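Local coordinates for Lmo0547 protein (Listeria monocytogenes, PDB 4R9N) that probably regulates transcription as a sugar-responsive DNA-binding protein of the SorC family, the part modelled being its putative sugar-binding domain, at residues 165-168 against 169-173; 196-199 against 200-203; 182-186 against 187-191. All coordinates share one frame; numbering follows the deposited sequence.

Interaction 1. Residues 165-168 against 169-173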
loop_
_atom_site.group_PDB
_atom_site.type_symbol
_atom_site.label_atom_id
_atom_site.label_comp_id
_atom_site.label_asym_id
_atom_site.label_seq_id
_atom_site.Cartn_x
_atom_site.Cartn_y
_atom_site.Cartn_z
ATOM N N GLY A 165 16.703 -7.781 0.556
ATOM C CA GLY A 165 17.628 -7.496 -0.536
ATOM C C GLY A 165 17.043 -6.766 -1.743
ATOM O O GLY A 165 17.667 -6.728 -2.821
ATOM N N TYR A 166 15.868 -6.150 -1.564
ATOM C CA TYR A 166 15.283 -5.313 -2.598
ATOM C C TYR A 166 16.099 -4.038 -2.875
ATOM O O TYR A 166 16.248 -3.668 -4.002
ATOM C CB TYR A 166 13.881 -4.907 -2.162
ATOM C CG TYR A 166 13.105 -4.183 -3.219
ATOM C CD1 TYR A 166 12.859 -4.783 -4.447
ATOM C CD2 TYR A 166 12.600 -2.903 -2.987
ATOM C CE1 TYR A 166 12.096 -4.127 -5.406
ATOM C CE2 TYR A 166 11.829 -2.228 -3.943
ATOM C CZ TYR A 166 11.608 -2.835 -5.163
ATOM O OH TYR A 166 10.903 -2.246 -6.177
ATOM N N ILE A 167 16.535 -3.362 -1.805
ATOM C CA ILE A 167 17.403 -2.184 -1.869
ATOM C C ILE A 167 18.573 -2.471 -0.949
ATOM O O ILE A 167 18.443 -3.200 0.029
ATOM C CB ILE A 167 16.675 -0.882 -1.400
ATOM C CG1 ILE A 167 16.110 -1.012 0.016
ATOM C CG2 ILE A 167 15.531 -0.554 -2.326
ATOM C CD1 ILE A 167 15.568 0.285 0.602
ATOM N N ASN A 168 19.728 -1.901 -1.246
ATOM C CA ASN A 168 20.875 -2.094 -0.420
ATOM C C ASN A 168 21.285 -0.791 0.264
ATOM O O ASN A 168 20.606 0.223 0.125
ATOM C CB ASN A 168 22.000 -2.657 -1.291
ATOM C CG ASN A 168 22.370 -1.728 -2.435
ATOM O OD1 ASN A 168 22.284 -0.506 -2.302
ATOM N ND2 ASN A 168 22.794 -2.302 -3.567
ATOM N N SER A 169 22.375 -0.823 1.022
ATOM C CA SER A 169 22.781 0.347 1.803
ATOM C C SER A 169 23.136 1.558 0.920
ATOM O O SER A 169 22.977 2.716 1.340
ATOM C CB SER A 169 23.938 0.004 2.747
ATOM O OG SER A 169 24.935 -0.701 2.051
ATOM N N GLU A 170 23.622 1.307 -0.291
ATOM C CA GLU A 170 23.945 2.418 -1.193
ATOM C C GLU A 170 22.675 3.059 -1.702
ATOM O O GLU A 170 22.609 4.276 -1.810
ATOM C CB GLU A 170 24.810 1.957 -2.395
ATOM C CG GLU A 170 26.252 1.696 -2.010
ATOM C CD GLU A 170 26.445 0.431 -1.180
ATOM O OE1 GLU A 170 25.566 -0.508 -1.258
ATOM O OE2 GLU A 170 27.475 0.378 -0.450
ATOM N N ASP A 171 21.662 2.243 -2.009
ATOM C CA ASP A 171 20.335 2.772 -2.357
ATOM C C ASP A 171 19.791 3.561 -1.166
ATOM O O ASP A 171 19.230 4.603 -1.360
ATOM C CB ASP A 171 19.312 1.683 -2.708
ATOM C CG ASP A 171 19.702 0.844 -3.905
ATOM O OD1 ASP A 171 20.210 1.393 -4.945
ATOM O OD2 ASP A 171 19.462 -0.387 -3.797
ATOM N N ILE A 172 20.011 3.098 0.079
ATOM C CA ILE A 172 19.520 3.875 1.239
ATOM C C ILE A 172 20.213 5.247 1.343
ATOM O O ILE A 172 19.574 6.269 1.622
ATOM C CB ILE A 172 19.570 3.057 2.544
ATOM C CG1 ILE A 172 18.588 1.877 2.414
ATOM C CG2 ILE A 172 19.340 3.983 3.752
ATOM C CD1 ILE A 172 18.699 0.787 3.454
ATOM N N GLU A 173 21.510 5.288 1.097
ATOM C CA GLU A 173 22.176 6.560 1.171
ATOM C C GLU A 173 21.742 7.513 0.056
ATOM O O GLU A 173 21.596 8.683 0.287
ATOM C CB GLU A 173 23.666 6.395 1.340
ATOM C CG GLU A 173 23.969 5.835 2.738
ATOM C CD GLU A 173 23.106 6.461 3.862
ATOM O OE1 GLU A 173 22.777 7.667 3.773
ATOM O OE2 GLU A 173 22.738 5.766 4.839
#
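Asn168 O accepts from Ile172 N at 2.9 Å, and this bond starts the first turn of helix 169-177 directly after the loop residue Asn168. The side chain of Asn168 then folds back over that turn. Its CG is tucked over its own backbone (chi1 60°), which brings OD1 to the start of the helix, 2.8 Å from Asp171 N in a nearly straight bond that runs almost along the C=O axis. Asp171 OD2 in turn accepts from Asn168 N at 3.0 Å, on the anti side of the carboxylate and 28° out of its plane. The two reciprocal bonds make a capping box, with Asn168 as N-cap, and they leave the amide and carboxylate planes only 10° apart. A carboxylate beside a helix N-terminus would probably be steadied by the helix dipole. Ile167 packs beside the cap: its CB lies 3.7 Å from Asp171 OD2, and its CD1 3.9 Å from Ile172 CG1, the two isoleucines crossing at about a right angle. Met161, from the preceding short helix, also touches Ile167, while Glu162 of that helix touches Ile172.

Interaction 2. Residues 196-199 against 200-203; sequences AKTE and INTH
The short, weakly bonded helical turn around 200-202 follows the loop that leaves the 180-190 hairpin, and side chains supply several of the bonds to the carbonyls at its start and in that loop. Asn201 reaches back to the loop: ND2 donates to Ala196 O at 2.9 Å, with that oxygen close to the amide plane. The methyl CG2 of Thr198 packs beside this amide, 3.7 Å from ND2 of Asn201, while its hydroxyl turns to Glu174 in helix 169-177. The Asn201 N bond to Thr198 O is long and weak. Glu199 O, by contrast, is gripped by three donors. Thr202 supplies its N and its hydroxyl as well, OG1 lying 2.8 Å from Glu199 O. The third is His203 ND1, also at 2.8 Å from Glu199 O, coming from above the carbonyl plane by 39°. With ND1 donating here and NE2 bonded to Thr123 OG1, the imidazole is fixed in its rotation. Glu199 has a second conformer, which leaves its carboxylate contact less certain; in the one described here the chain bends at chi2 and OE2 lies over one face of the His203 ring, offset toward the rim, 3.6 Å from His203 CG.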
loop_
_atom_site.group_PDB
_atom_site.type_symbol
_atom_site.label_atom_id
_atom_site.label_comp_id
_atom_site.label_asym_id
_atom_site.label_seq_id
_atom_site.Cartn_x
_atom_site.Cartn_y
_atom_site.Cartn_z
ATOM N N ALA A 196 10.618 11.344 -5.239
ATOM C CA ALA A 196 11.946 11.885 -5.378
ATOM C C ALA A 196 12.509 11.646 -6.787
ATOM O O ALA A 196 12.187 10.654 -7.486
ATOM C CB ALA A 196 12.895 11.326 -4.324
ATOM N N LYS A 197 13.375 12.575 -7.201
ATOM C CA LYS A 197 14.140 12.400 -8.425
ATOM C C LYS A 197 15.317 11.482 -8.168
ATOM O O LYS A 197 16.360 11.935 -7.754
ATOM C CB LYS A 197 14.641 13.747 -8.924
ATOM C CG LYS A 197 13.511 14.679 -9.374
ATOM C CD LYS A 197 14.121 15.776 -10.242
ATOM C CE LYS A 197 13.243 17.014 -10.394
ATOM N NZ LYS A 197 12.608 17.020 -11.746
ATOM N N THR A 198 15.128 10.206 -8.416
ATOM C CA THR A 198 16.092 9.199 -8.070
ATOM C C THR A 198 15.838 8.040 -8.986
ATOM O O THR A 198 14.694 7.772 -9.395
ATOM C CB THR A 198 16.059 8.814 -6.545
ATOM O OG1 THR A 198 17.144 7.939 -6.248
ATOM C CG2 THR A 198 14.788 8.096 -6.155
ATOM N N GLU A 199 16.934 7.409 -9.367
ATOM C CA GLU A 199 16.949 6.244 -10.251
ATOM C C GLU A 199 15.926 5.183 -9.928
ATOM O O GLU A 199 15.200 4.740 -10.813
ATOM C CB GLU A 199 18.357 5.590 -10.228
ATOM C CG GLU A 199 18.509 4.339 -11.100
ATOM C CD GLU A 199 18.379 3.002 -10.359
ATOM O OE1 GLU A 199 18.535 2.933 -9.125
ATOM O OE2 GLU A 199 18.150 1.978 -11.044
ATOM N N ILE A 200 15.888 4.736 -8.670
ATOM C CA ILE A 200 14.951 3.698 -8.266
ATOM C C ILE A 200 13.508 3.988 -8.768
ATOM O O ILE A 200 12.873 3.114 -9.338
ATOM C CB ILE A 200 14.969 3.413 -6.729
ATOM C CG1 ILE A 200 16.288 2.693 -6.340
ATOM C CG2 ILE A 200 13.786 2.535 -6.352
ATOM C CD1 ILE A 200 16.340 2.185 -4.908
ATOM N N ASN A 201 13.001 5.189 -8.564
ATOM C CA ASN A 201 11.617 5.527 -8.933
ATOM C C ASN A 201 11.351 5.376 -10.417
ATOM O O ASN A 201 10.217 5.059 -10.803
ATOM C CB ASN A 201 11.170 6.927 -8.481
ATOM C CG ASN A 201 10.914 7.006 -6.972
ATOM O OD1 ASN A 201 10.683 5.956 -6.316
ATOM N ND2 ASN A 201 11.081 8.207 -6.394
ATOM N N THR A 202 12.368 5.607 -11.248
ATOM C CA THR A 202 12.164 5.496 -12.674
ATOM C C THR A 202 12.344 4.064 -13.192
ATOM O O THR A 202 12.198 3.805 -14.407
ATOM C CB THR A 202 13.137 6.416 -13.446
ATOM O OG1 THR A 202 14.470 6.021 -13.141
ATOM C CG2 THR A 202 12.909 7.885 -13.086
ATOM N N HIS A 203 12.731 3.128 -12.333
ATOM C CA HIS A 203 12.968 1.756 -12.728
ATOM C C HIS A 203 11.953 0.756 -12.132
ATOM O O HIS A 203 12.096 -0.450 -12.227
ATOM C CB HIS A 203 14.427 1.383 -12.429
ATOM C CG HIS A 203 15.409 2.066 -13.351
ATOM N ND1 HIS A 203 15.732 3.411 -13.241
ATOM C CD2 HIS A 203 16.080 1.619 -14.426
ATOM C CE1 HIS A 203 16.578 3.748 -14.209
ATOM N NE2 HIS A 203 16.839 2.668 -14.913
#

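Interaction 3. Residues 182-186 against 187-191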
loop_
_atom_site.group_PDB
_atom_site.type_symbol
_atom_site.label_atom_id
_atom_site.label_comp_id
_atom_site.label_asym_id
_atom_site.label_seq_id
_atom_site.Cartn_x
_atom_site.Cartn_y
_atom_site.Cartn_z
ATOM N N GLY A 182 9.492 8.394 2.834
ATOM C CA GLY A 182 8.685 7.171 2.862
ATOM C C GLY A 182 8.544 6.533 1.502
ATOM O O GLY A 182 9.047 7.039 0.477
ATOM N N ASP A 183 7.860 5.401 1.480
ATOM C CA ASP A 183 7.483 4.783 0.201
ATOM C C ASP A 183 6.089 4.170 0.246
ATOM O O ASP A 183 5.632 3.758 1.275
ATOM C CB ASP A 183 8.504 3.780 -0.304
ATOM C CG ASP A 183 8.749 2.634 0.628
ATOM O OD1 ASP A 183 9.445 2.830 1.658
ATOM O OD2 ASP A 183 8.350 1.485 0.284
ATOM N N ILE A 184 5.425 4.193 -0.882
ATOM C CA ILE A 184 4.111 3.551 -1.100
ATOM C C ILE A 184 4.263 2.883 -2.471
ATOM O O ILE A 184 4.706 3.547 -3.435
ATOM C CB ILE A 184 2.922 4.582 -1.113
ATOM C CG1 ILE A 184 2.637 5.085 0.305
ATOM C CG2 ILE A 184 1.674 3.932 -1.687
ATOM C CD1 ILE A 184 1.644 6.240 0.347
ATOM N N ASN A 185 3.975 1.582 -2.555
ATOM C CA ASN A 185 4.012 0.844 -3.822
ATOM C C ASN A 185 5.402 0.987 -4.478
ATOM O O ASN A 185 5.504 1.091 -5.685
ATOM C CB ASN A 185 2.886 1.303 -4.762
ATOM C CG ASN A 185 2.518 0.257 -5.781
ATOM O OD1 ASN A 185 2.376 -0.946 -5.434
ATOM N ND2 ASN A 185 2.336 0.686 -7.032
ATOM N N SER A 186 6.438 0.907 -3.627
ATOM C CA SER A 186 7.827 1.039 -4.027
ATOM C C SER A 186 8.155 2.345 -4.770
ATOM O O SER A 186 9.115 2.388 -5.564
ATOM C CB SER A 186 8.279 -0.118 -4.917
ATOM O OG SER A 186 9.691 -0.096 -5.132
ATOM N N ARG A 187 7.393 3.396 -4.514
ATOM C CA ARG A 187 7.730 4.739 -4.989
ATOM C C ARG A 187 8.090 5.583 -3.739
ATOM O O ARG A 187 7.296 5.645 -2.807
ATOM C CB ARG A 187 6.583 5.392 -5.719
ATOM C CG ARG A 187 6.120 4.657 -6.925
ATOM C CD ARG A 187 7.205 4.455 -7.983
ATOM N NE ARG A 187 6.654 3.848 -9.184
ATOM C CZ ARG A 187 6.596 4.412 -10.395
ATOM N NH1 ARG A 187 7.033 5.678 -10.638
ATOM N NH2 ARG A 187 6.052 3.709 -11.359
ATOM N N PHE A 188 9.280 6.174 -3.760
ATOM C CA PHE A 188 9.934 6.862 -2.625
ATOM C C PHE A 188 9.685 8.330 -2.730
ATOM O O PHE A 188 9.992 8.920 -3.766
ATOM C CB PHE A 188 11.414 6.541 -2.720
ATOM C CG PHE A 188 11.675 5.118 -2.449
ATOM C CD1 PHE A 188 11.766 4.657 -1.140
ATOM C CD2 PHE A 188 11.779 4.191 -3.496
ATOM C CE1 PHE A 188 11.965 3.317 -0.857
ATOM C CE2 PHE A 188 11.954 2.855 -3.206
ATOM C CZ PHE A 188 12.057 2.422 -1.900
ATOM N N PHE A 189 9.076 8.919 -1.711
ATOM C CA PHE A 189 8.640 10.292 -1.753
ATOM C C PHE A 189 9.307 11.133 -0.677
ATOM O O PHE A 189 9.768 10.662 0.355
ATOM C CB PHE A 189 7.097 10.409 -1.666
ATOM C CG PHE A 189 6.501 9.721 -0.474
ATOM C CD1 PHE A 189 6.073 8.382 -0.565
ATOM C CD2 PHE A 189 6.358 10.380 0.731
ATOM C CE1 PHE A 189 5.434 7.750 0.531
ATOM C CE2 PHE A 189 5.762 9.748 1.833
ATOM C CZ PHE A 189 5.265 8.424 1.725
ATOM N N THR A 190 9.429 12.403 -1.010
ATOM C CA THR A 190 9.893 13.436 -0.115
ATOM C C THR A 190 8.773 13.925 0.799
ATOM O O THR A 190 7.649 13.461 0.707
ATOM C CB THR A 190 10.469 14.609 -0.932
ATOM O OG1 THR A 190 9.559 14.969 -1.971
ATOM C CG2 THR A 190 11.793 14.176 -1.594
ATOM N N ALA A 191 9.087 14.894 1.666
ATOM C CA ALA A 191 8.138 15.395 2.637
ATOM C C ALA A 191 6.869 15.959 2.007
ATOM O O ALA A 191 5.825 16.005 2.641
ATOM C CB ALA A 191 8.798 16.448 3.517
HETATM O O HOH W 1 5.229 1.567 -8.565
#
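Phe189 and Phe188 leave opposite faces of a tight two-stranded beta hairpin, strand 180-184 with 187-190, and each lays its ring against the partner strand. Phe189 shares its face with Ile184 and Arg187. A chi1 of 55° swings its ring across the strand and over Gly182: the glycine CA lies 4.0 Å from the ring centroid of Phe189, close to the ring normal, in a CH-pi contact. Gly182 offers only its CA and flat peptide, so the phenyl ring lies directly against the backbone, with Gly182 O over its face. Ile184 N approaches the ring edge, and Ile184 CG1 touches CE1 of Phe189 at 3.9 Å. Leu209 and Ala234, from two helices, cover this same hydrophobic patch.

On the other face Asp183 and Phe188 run side by side, pointing the same way from a non-hydrogen-bonded pair. Asp183 CB sits over the Phe188 ring, 3.9 Å from its centroid, and the carboxylate plane is inclined 34° to the ring. Met161 touches both residues. Gly182 and Ile184 lie in the hydrogen-bonded pairs flanking this one: Phe189 N donates to Gly182 O at 2.9 Å, whereas the return bond from Gly182 N is weak.

A type I' turn from Ile184 to Arg187 closes the hairpin, with Asn185 and Ser186 both at positive phi. Arg187 N bonds to Ile184 O at 2.9 Å across it. Ser186 O, buried here, has no polar partner in the model. The Arg187 guanidinium extends to Glu195 in a salt bridge and to Gly206 O; at its edge, in its plane, NE donates to a water 2.8 Å away, which in turn donates to Asn185 O at 2.9 Å.

Interaction 3 is the buried one, a hairpin whose phenylalanine rings pack on both faces; interactions 1 and 2 lie further from the centre of the chain, only partly buried, and rely more on side chains bonding to backbone at the start of a helix or in a short helical turn. The three adjoin in space. Residues 196-203 bond to the edge of strand 187-190 that faces away from 180-184, through Ala196 N to Phe188 O and Asn201 OD1 to Phe188 N, while Ile200 packs on the Phe188 ring. That isoleucine also meets Ile167 and Asp171 of interaction 1, bridging the other two contacts. A probable hydrogen bond between Tyr166 OH and Ser186 OG, in the serine conformer described, joins interaction 1 directly to the hairpin turn.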